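Local coordinates for membrane-associated protein VP24 (Marburg virus - Musoke, Kenya, 1980, PDB 4OR8), which may act as a minor matrix protein with a role in nucleocapsid assembly and virion budding, and interacts with the viral nucleoprotein, at residues Leu125-Gly128 / Phe129-Ile132; Asp162-Lys165 / Ile166-Gly170; His134-Ser137 / Glu138-Leu141; Pro152-Leu155 / Gly156-Thr160. All coordinates share one frame; numbering follows the deposited sequence.

Overall arrangement
All four interactions are local, each within one continuous stretch that is wholly or mostly helical. Interactions 1 and 3 share helix 127-142, at its start and further along; interaction 4 is the short helix 152-158 and its exit, and interaction 2 the first part of helix 161-178. Interaction 3 is the buried one, its polar groups finding partners elsewhere in the chain. Interaction 4 lies at the surface, while 1 and 2 are partly buried and present apolar faces to each other. Interactions 1, 2 and 4 all touch one another. An N-cap at Ile126 marks 1, an inverse gamma turn and the Thr160 N-cap mark 4; regular helix bonding marks 2 and 3.

Interaction 1 (Leu125-Gly128 / Phe129-Ile132); sequences LIPG and FRSI
Ile126 and Arg130 close the first turn of helix 127-142: Ile126 stands at the N-cap position, and its O takes the hydrogen bond of Arg130 N at 2.7 Å, with the donor lying in the carbonyl plane. Pro127, which has no N-H to offer, opens the helix proper and gives its own O to Ser131 N (3.1 Å). The arginine side chain folds back over this start, bending at chi3 (-74°). Its guanidinium lays one face on Leu125 O, and although NH2 comes to 3.1 Å from that oxygen, the angle is too poor for a hydrogen bond. NH2 is satisfied instead by Gln122 O, earlier in the chain, and NE also has a partner elsewhere, while NH1 rests beside the Pro127 ring.

On the apolar side, Leu125 CD2 meets the Phe129 ring at its edge, close to the ring plane, 3.8 Å from CD2 of the phenylalanine. Ile126 CG1 packs on Phe129 CB (3.7 Å), the two side chains crossing at about a right angle. Phe129 continues onto Met163 of helix 161-178 and Tyr158 of helix 152-158, so the helix start is fastened to both.

Gly128 O serves two donors. Ile132 N reaches it in a weak bond of 3.3 Å, and Ser131 OG, turned back toward its own helix between N and the carbonyl carbon (chi1 71°), gives its proton to it at 2.7 Å.

Interaction 2 (Asp162-Lys165 / Ile166-Gly170); sequences DMFK and ILMAG
Phe164 and Met168, one helical turn apart in helix 161-178, make the tightly packed part of this contact. The methionine chain leaves with CG beside its backbone N and bends at chi2 (-58°) and again at chi3, which curls the thioether back over the ring. Its methyl CE sits over one face, 3.6 Å above the plane and displaced toward the rim, closest to Phe164 CE2 at 3.7 Å. This is a CH-pi contact, and the sulfur is involved as well: Met168 SD lies over the same ring, 4.6 Å from the centroid, a Met-aromatic arrangement. Phe164 comes to meet it because its CG stands anti to the backbone N (chi1 178°), and both residues are buried.

The backbone keeps the regular i to i+4 pattern of an alpha helix. Ile166 N bonds to Asp162 O, Leu167 N to Met163 O, Met168 N to Phe164 O (3.1 Å) and Ala169 N to Lys165 O.

The other side is much looser. Asp162, Lys165 and Ala169 are exposed, and the lysine chain, bent at three successive torsions, makes no contact with 166-170 beyond its CB. On the face turned to helix 127-142, Met163 CE only brushes Ile166 CD1, at 4.4 Å, with Ile166 partly exposed at the margin.

Three neighbours surround the helix: loop residues Leu35, Leu37 and Thr40 pack on Phe164, Asn58 in the turn between strands 51-56 and 59-64 touches Met168, and Leu167 rests on Phe129 of helix 127-142.

Interaction 3 (His134-Ser137 / Glu138-Leu141); sequences HMLS and EWLL
Leu136 O and Leu140 N belong to a series of equivalent i to i+4 hydrogen bonds of 2.9-3.0 Å, together with Glu138 N to His134 O and Trp139 N to Met135 O. Ser137 O holds two donors: Leu141 N at 3.0 Å and, weakly, Leu140 N, with an N-H...O angle of only 120°. The hydroxyl of Ser137 turns outward from this scheme, CB carrying it anti to the backbone N (chi1 -176°), and bonds to Gly113 O of helix 104-115.

His134 and Glu138 come together one turn apart without a hydrogen bond. Carboxylate OE2 sits obliquely to the imidazole, 3.1 Å from His134 CE1, while its approach to NE2 has a poor angle; the two planes are turned 53° against each other. The glutamate chain is extended beyond CG, and that CG lies above one face of the ring, toward the rim.

All this belongs to the middle and later part of helix 127-142, an ordinary alpha helix with its polar edge at His134 and Glu138 and its buried face at Leu136, Trp139 and Leu140. The indole NE1 is bonded to Thr145 OG1, and Arg109 makes a cation-pi contact with the ring system while Arg109 NH2 bonds to Trp139 O.

The apolar packing lies around them. Leu136 CD2 approaches Trp139 CE3 at 4.1 Å, Leu140 CD2 sits 3.7 Å above one face of the Trp139 indole, offset toward the rim, and Leu141 CD1 comes to 4.0 Å from Ser137 OG.

Interaction 4 (Pro152-Leu155 / Gly156-Thr160); sequences PNLL and GIYLT
Pro152 O to Gly156 N (2.8 Å), Leu154 O to Tyr158 N and Leu155 O to Leu159 N trace a two-turn helix in which both outer donors, Gly156 N and Leu159 N, stand above the carbonyl plane (39° and 37°) while the middle one, Tyr158 N, is tilted less. Leu154 O also has a weak second donor in Ile157 N, at 3.5 Å.

Among the side chains, Leu155 and Leu159 do the main apolar work. They lie side by side pointing the same way, their CD2 atoms 3.8 Å apart, although Leu159 has already left helical geometry; its CG is anti to the backbone N (chi1 -179°), which keeps the isobutyl group alongside its partner. Both reach helix 127-142, Leu155 touching Ile132 and Leu159 touching Phe129.

On the exposed side Ile157 folds its CG1 over the centre of the Tyr158 ring, 3.7 Å above the plane, and the same CG1 lies 3.4 Å from Asn153 O. The ring makes a loose contact with the preceding turn, Leu154 CD2 to Tyr158 CE2 at 4.4 Å, while Tyr158 CB faces Ile132.

Beyond Tyr158 the chain turns sharply. Thr160 N bonds weakly to Tyr158 O at 3.1 Å round Leu159, and Thr160 then caps the next helix through a weak bond from Met163 N to its OG1: an inverse gamma turn centred on Leu159 followed by an N-cap, joining helices 152-158 and 161-178.

Interaction 1 (Leu125-Gly128 / Phe129-Ile132)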
# COMPACT_ATOMS: atom_id res chain seq x y z
N LEU B 125 19.75 -0.87 -24.57
CA LEU B 125 21.07 -0.78 -23.96
C LEU B 125 22.14 -1.27 -24.93
O LEU B 125 21.90 -2.20 -25.70
CB LEU B 125 21.14 -1.62 -22.68
CG LEU B 125 20.12 -1.32 -21.58
CD1 LEU B 125 20.34 -2.26 -20.40
CD2 LEU B 125 20.22 0.12 -21.14
N ILE B 126 23.31 -0.65 -24.88
CA ILE B 126 24.45 -1.13 -25.64
C ILE B 126 24.96 -2.42 -24.99
O ILE B 126 24.95 -2.53 -23.76
CB ILE B 126 25.56 -0.06 -25.72
CG1 ILE B 126 25.87 0.50 -24.34
CG2 ILE B 126 25.14 1.06 -26.65
CD1 ILE B 126 26.82 1.68 -24.36
N PRO B 127 25.40 -3.39 -25.81
CA PRO B 127 25.79 -4.73 -25.38
C PRO B 127 26.80 -4.74 -24.22
O PRO B 127 26.68 -5.58 -23.32
CB PRO B 127 26.44 -5.33 -26.63
CG PRO B 127 25.75 -4.64 -27.75
CD PRO B 127 25.52 -3.23 -27.27
N GLY B 128 27.76 -3.83 -24.26
CA GLY B 128 28.74 -3.73 -23.19
C GLY B 128 28.10 -3.40 -21.86
O GLY B 128 28.40 -4.02 -20.84
N PHE B 129 27.20 -2.41 -21.87
CA PHE B 129 26.49 -2.00 -20.66
C PHE B 129 25.44 -3.03 -20.28
O PHE B 129 25.11 -3.20 -19.11
CB PHE B 129 25.85 -0.63 -20.86
CG PHE B 129 25.10 -0.13 -19.67
CD1 PHE B 129 25.77 0.18 -18.49
CD2 PHE B 129 23.73 0.04 -19.72
CE1 PHE B 129 25.08 0.64 -17.39
CE2 PHE B 129 23.03 0.51 -18.61
CZ PHE B 129 23.71 0.81 -17.45
N ARG B 130 24.91 -3.72 -21.29
CA ARG B 130 23.94 -4.79 -21.06
C ARG B 130 24.55 -5.89 -20.19
O ARG B 130 23.89 -6.43 -19.31
CB ARG B 130 23.44 -5.37 -22.38
CG ARG B 130 22.48 -6.54 -22.20
CD ARG B 130 22.04 -7.12 -23.53
NE ARG B 130 21.08 -6.27 -24.22
CZ ARG B 130 21.33 -5.62 -25.35
NH1 ARG B 130 22.52 -5.73 -25.93
NH2 ARG B 130 20.39 -4.87 -25.91
N SER B 131 25.81 -6.20 -20.45
CA SER B 131 26.51 -7.22 -19.67
C SER B 131 26.82 -6.71 -18.27
O SER B 131 26.90 -7.50 -17.32
CB SER B 131 27.79 -7.66 -20.38
OG SER B 131 28.78 -6.64 -20.34
N ILE B 132 27.00 -5.40 -18.13
CA ILE B 132 27.18 -4.79 -16.82
C ILE B 132 25.89 -4.92 -16.01
O ILE B 132 25.91 -5.33 -14.85
CB ILE B 132 27.58 -3.31 -16.93
CG1 ILE B 132 29.03 -3.19 -17.41
CG2 ILE B 132 27.42 -2.61 -15.60
CD1 ILE B 132 29.52 -1.77 -17.55

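Interaction 2 (Asp162-Lys165 / Ile166-Gly170)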
# COMPACT_ATOMS: atom_id res chain seq x y z
N ASP B 162 23.66 8.61 -20.82
CA ASP B 162 22.51 8.06 -21.54
C ASP B 162 22.09 6.70 -20.99
O ASP B 162 20.91 6.46 -20.73
CB ASP B 162 22.83 7.93 -23.03
CG ASP B 162 22.52 9.20 -23.80
OD1 ASP B 162 22.37 10.26 -23.16
OD2 ASP B 162 22.43 9.13 -25.04
N MET B 163 23.06 5.81 -20.81
CA MET B 163 22.79 4.47 -20.29
C MET B 163 22.29 4.50 -18.85
O MET B 163 21.45 3.69 -18.46
CB MET B 163 24.03 3.59 -20.42
CG MET B 163 24.33 3.19 -21.86
SD MET B 163 23.02 2.19 -22.59
CE MET B 163 22.94 2.87 -24.24
N PHE B 164 22.80 5.44 -18.06
CA PHE B 164 22.33 5.64 -16.70
C PHE B 164 20.88 6.11 -16.72
O PHE B 164 20.04 5.62 -15.96
CB PHE B 164 23.21 6.66 -15.98
CG PHE B 164 22.78 6.96 -14.58
CD1 PHE B 164 21.91 8.01 -14.31
CD2 PHE B 164 23.23 6.20 -13.52
CE1 PHE B 164 21.51 8.29 -13.02
CE2 PHE B 164 22.84 6.47 -12.23
CZ PHE B 164 21.97 7.52 -11.98
N LYS B 165 20.60 7.08 -17.59
CA LYS B 165 19.26 7.65 -17.71
C LYS B 165 18.26 6.57 -18.10
O LYS B 165 17.19 6.45 -17.49
CB LYS B 165 19.26 8.76 -18.76
CG LYS B 165 18.57 10.03 -18.31
CD LYS B 165 19.50 10.92 -17.52
CE LYS B 165 20.51 11.58 -18.44
NZ LYS B 165 19.84 12.41 -19.48
N ILE B 166 18.61 5.79 -19.12
CA ILE B 166 17.76 4.72 -19.60
C ILE B 166 17.52 3.67 -18.52
O ILE B 166 16.40 3.19 -18.33
CB ILE B 166 18.36 4.06 -20.86
CG1 ILE B 166 18.34 5.04 -22.03
CG2 ILE B 166 17.59 2.79 -21.23
CD1 ILE B 166 18.92 4.48 -23.31
N LEU B 167 18.58 3.33 -17.80
CA LEU B 167 18.50 2.34 -16.74
C LEU B 167 17.49 2.73 -15.67
O LEU B 167 16.69 1.90 -15.23
CB LEU B 167 19.87 2.10 -16.11
CG LEU B 167 19.86 1.06 -14.99
CD1 LEU B 167 19.41 -0.29 -15.53
CD2 LEU B 167 21.22 0.96 -14.32
N MET B 168 17.52 3.99 -15.25
CA MET B 168 16.59 4.48 -14.25
C MET B 168 15.17 4.52 -14.81
O MET B 168 14.22 4.13 -14.14
CB MET B 168 17.00 5.87 -13.76
CG MET B 168 18.42 5.94 -13.21
SD MET B 168 18.72 4.81 -11.83
CE MET B 168 20.17 3.96 -12.43
N ALA B 169 15.03 4.99 -16.04
CA ALA B 169 13.72 5.06 -16.70
C ALA B 169 13.10 3.67 -16.85
O ALA B 169 11.88 3.51 -16.73
CB ALA B 169 13.84 5.73 -18.05
N GLY B 170 13.94 2.68 -17.10
CA GLY B 170 13.49 1.30 -17.24
C GLY B 170 12.95 0.71 -15.95
O GLY B 170 11.93 0.02 -15.97

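Interaction 3 (His134-Ser137 / Glu138-Leu141)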
# COMPACT_ATOMS: atom_id res chain seq x y z
N HIS B 134 23.74 -7.10 -16.34
CA HIS B 134 23.64 -8.51 -15.99
C HIS B 134 24.39 -8.80 -14.69
O HIS B 134 23.88 -9.50 -13.81
CB HIS B 134 24.17 -9.39 -17.11
CG HIS B 134 24.03 -10.85 -16.85
ND1 HIS B 134 25.11 -11.66 -16.58
CD2 HIS B 134 22.94 -11.65 -16.80
CE1 HIS B 134 24.69 -12.90 -16.39
NE2 HIS B 134 23.38 -12.92 -16.52
N MET B 135 25.60 -8.26 -14.58
CA MET B 135 26.39 -8.41 -13.36
C MET B 135 25.68 -7.78 -12.17
O MET B 135 25.63 -8.37 -11.10
CB MET B 135 27.78 -7.79 -13.54
CG MET B 135 28.75 -8.63 -14.35
SD MET B 135 30.37 -7.87 -14.52
CE MET B 135 30.08 -6.70 -15.85
N LEU B 136 25.14 -6.58 -12.38
CA LEU B 136 24.40 -5.88 -11.33
C LEU B 136 23.20 -6.70 -10.87
O LEU B 136 22.95 -6.85 -9.68
CB LEU B 136 23.92 -4.51 -11.81
CG LEU B 136 25.00 -3.45 -12.05
CD1 LEU B 136 24.39 -2.16 -12.59
CD2 LEU B 136 25.78 -3.19 -10.78
N SER B 137 22.48 -7.23 -11.84
CA SER B 137 21.29 -8.02 -11.56
C SER B 137 21.62 -9.24 -10.70
O SER B 137 20.91 -9.53 -9.74
CB SER B 137 20.61 -8.46 -12.86
OG SER B 137 19.42 -9.16 -12.59
N GLU B 138 22.69 -9.95 -11.05
CA GLU B 138 23.11 -11.12 -10.29
C GLU B 138 23.52 -10.72 -8.88
O GLU B 138 23.24 -11.43 -7.92
CB GLU B 138 24.27 -11.84 -10.98
CG GLU B 138 23.85 -12.67 -12.19
CD GLU B 138 25.00 -13.45 -12.80
OE1 GLU B 138 26.17 -13.17 -12.45
OE2 GLU B 138 24.74 -14.33 -13.64
N TRP B 139 24.18 -9.57 -8.77
CA TRP B 139 24.61 -9.05 -7.48
C TRP B 139 23.43 -8.74 -6.57
O TRP B 139 23.48 -8.99 -5.36
CB TRP B 139 25.48 -7.80 -7.68
CG TRP B 139 25.63 -6.97 -6.45
CD1 TRP B 139 26.19 -7.34 -5.27
CD2 TRP B 139 25.21 -5.60 -6.29
NE1 TRP B 139 26.15 -6.30 -4.38
CE2 TRP B 139 25.56 -5.22 -4.98
CE3 TRP B 139 24.58 -4.67 -7.12
CZ2 TRP B 139 25.29 -3.95 -4.48
CZ3 TRP B 139 24.33 -3.41 -6.63
CH2 TRP B 139 24.68 -3.06 -5.32
N LEU B 140 22.36 -8.21 -7.15
CA LEU B 140 21.18 -7.87 -6.36
C LEU B 140 20.39 -9.11 -5.94
O LEU B 140 19.83 -9.15 -4.85
CB LEU B 140 20.28 -6.90 -7.14
CG LEU B 140 20.86 -5.50 -7.35
CD1 LEU B 140 20.09 -4.76 -8.42
CD2 LEU B 140 20.86 -4.72 -6.05
N LEU B 141 20.35 -10.11 -6.81
CA LEU B 141 19.57 -11.31 -6.54
C LEU B 141 20.27 -12.30 -5.62
O LEU B 141 19.62 -12.94 -4.79
CB LEU B 141 19.19 -12.01 -7.85
CG LEU B 141 18.20 -11.29 -8.77
CD1 LEU B 141 18.09 -12.01 -10.10
CD2 LEU B 141 16.85 -11.18 -8.10

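Interaction 4 (Pro152-Leu155 / Gly156-Thr160)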
# COMPACT_ATOMS: atom_id res chain seq x y z
N PRO B 152 36.80 -0.09 -13.83
CA PRO B 152 36.57 1.24 -14.40
C PRO B 152 36.77 1.25 -15.91
O PRO B 152 36.31 2.17 -16.59
CB PRO B 152 37.63 2.11 -13.72
CG PRO B 152 38.69 1.16 -13.29
CD PRO B 152 37.96 -0.10 -12.91
N ASN B 153 37.45 0.23 -16.43
CA ASN B 153 37.66 0.10 -17.87
C ASN B 153 36.36 -0.16 -18.61
O ASN B 153 36.11 0.42 -19.67
CB ASN B 153 38.67 -1.02 -18.16
CG ASN B 153 40.09 -0.65 -17.77
OD1 ASN B 153 40.31 0.33 -17.05
ND2 ASN B 153 41.05 -1.43 -18.24
N LEU B 154 35.52 -1.02 -18.04
CA LEU B 154 34.22 -1.34 -18.63
C LEU B 154 33.23 -0.21 -18.38
O LEU B 154 32.43 0.13 -19.26
CB LEU B 154 33.67 -2.65 -18.07
CG LEU B 154 34.51 -3.91 -18.29
CD1 LEU B 154 33.80 -5.12 -17.70
CD2 LEU B 154 34.80 -4.12 -19.77
N LEU B 155 33.28 0.36 -17.19
CA LEU B 155 32.40 1.47 -16.82
C LEU B 155 32.72 2.72 -17.63
O LEU B 155 31.83 3.50 -17.97
CB LEU B 155 32.51 1.77 -15.33
CG LEU B 155 32.11 0.67 -14.35
CD1 LEU B 155 32.39 1.10 -12.92
CD2 LEU B 155 30.65 0.30 -14.52
N GLY B 156 34.00 2.91 -17.94
CA GLY B 156 34.45 4.11 -18.60
C GLY B 156 34.05 4.23 -20.06
O GLY B 156 34.19 5.29 -20.67
N ILE B 157 33.55 3.14 -20.63
CA ILE B 157 33.11 3.17 -22.02
C ILE B 157 31.64 2.80 -22.18
O ILE B 157 30.99 3.21 -23.14
CB ILE B 157 33.99 2.26 -22.92
CG1 ILE B 157 34.06 0.84 -22.35
CG2 ILE B 157 35.39 2.83 -23.04
CD1 ILE B 157 35.03 -0.05 -23.09
N TYR B 158 31.12 2.03 -21.22
CA TYR B 158 29.75 1.52 -21.33
C TYR B 158 28.75 2.23 -20.43
O TYR B 158 27.59 2.38 -20.79
CB TYR B 158 29.73 0.01 -21.08
CG TYR B 158 30.49 -0.77 -22.13
CD1 TYR B 158 30.40 -0.43 -23.47
CD2 TYR B 158 31.30 -1.84 -21.77
CE1 TYR B 158 31.09 -1.14 -24.43
CE2 TYR B 158 32.00 -2.55 -22.73
CZ TYR B 158 31.88 -2.20 -24.06
OH TYR B 158 32.57 -2.90 -25.02
N LEU B 159 29.19 2.66 -19.25
CA LEU B 159 28.32 3.39 -18.34
C LEU B 159 28.32 4.88 -18.66
O LEU B 159 29.01 5.67 -18.00
CB LEU B 159 28.72 3.13 -16.88
CG LEU B 159 27.88 3.80 -15.78
CD1 LEU B 159 26.40 3.55 -15.98
CD2 LEU B 159 28.32 3.32 -14.41
N THR B 160 27.56 5.26 -19.67
CA THR B 160 27.43 6.66 -20.05
C THR B 160 26.23 7.29 -19.36
O THR B 160 25.43 6.60 -18.73
CB THR B 160 27.29 6.82 -21.57
OG1 THR B 160 26.16 6.06 -22.03
CG2 THR B 160 28.54 6.33 -22.28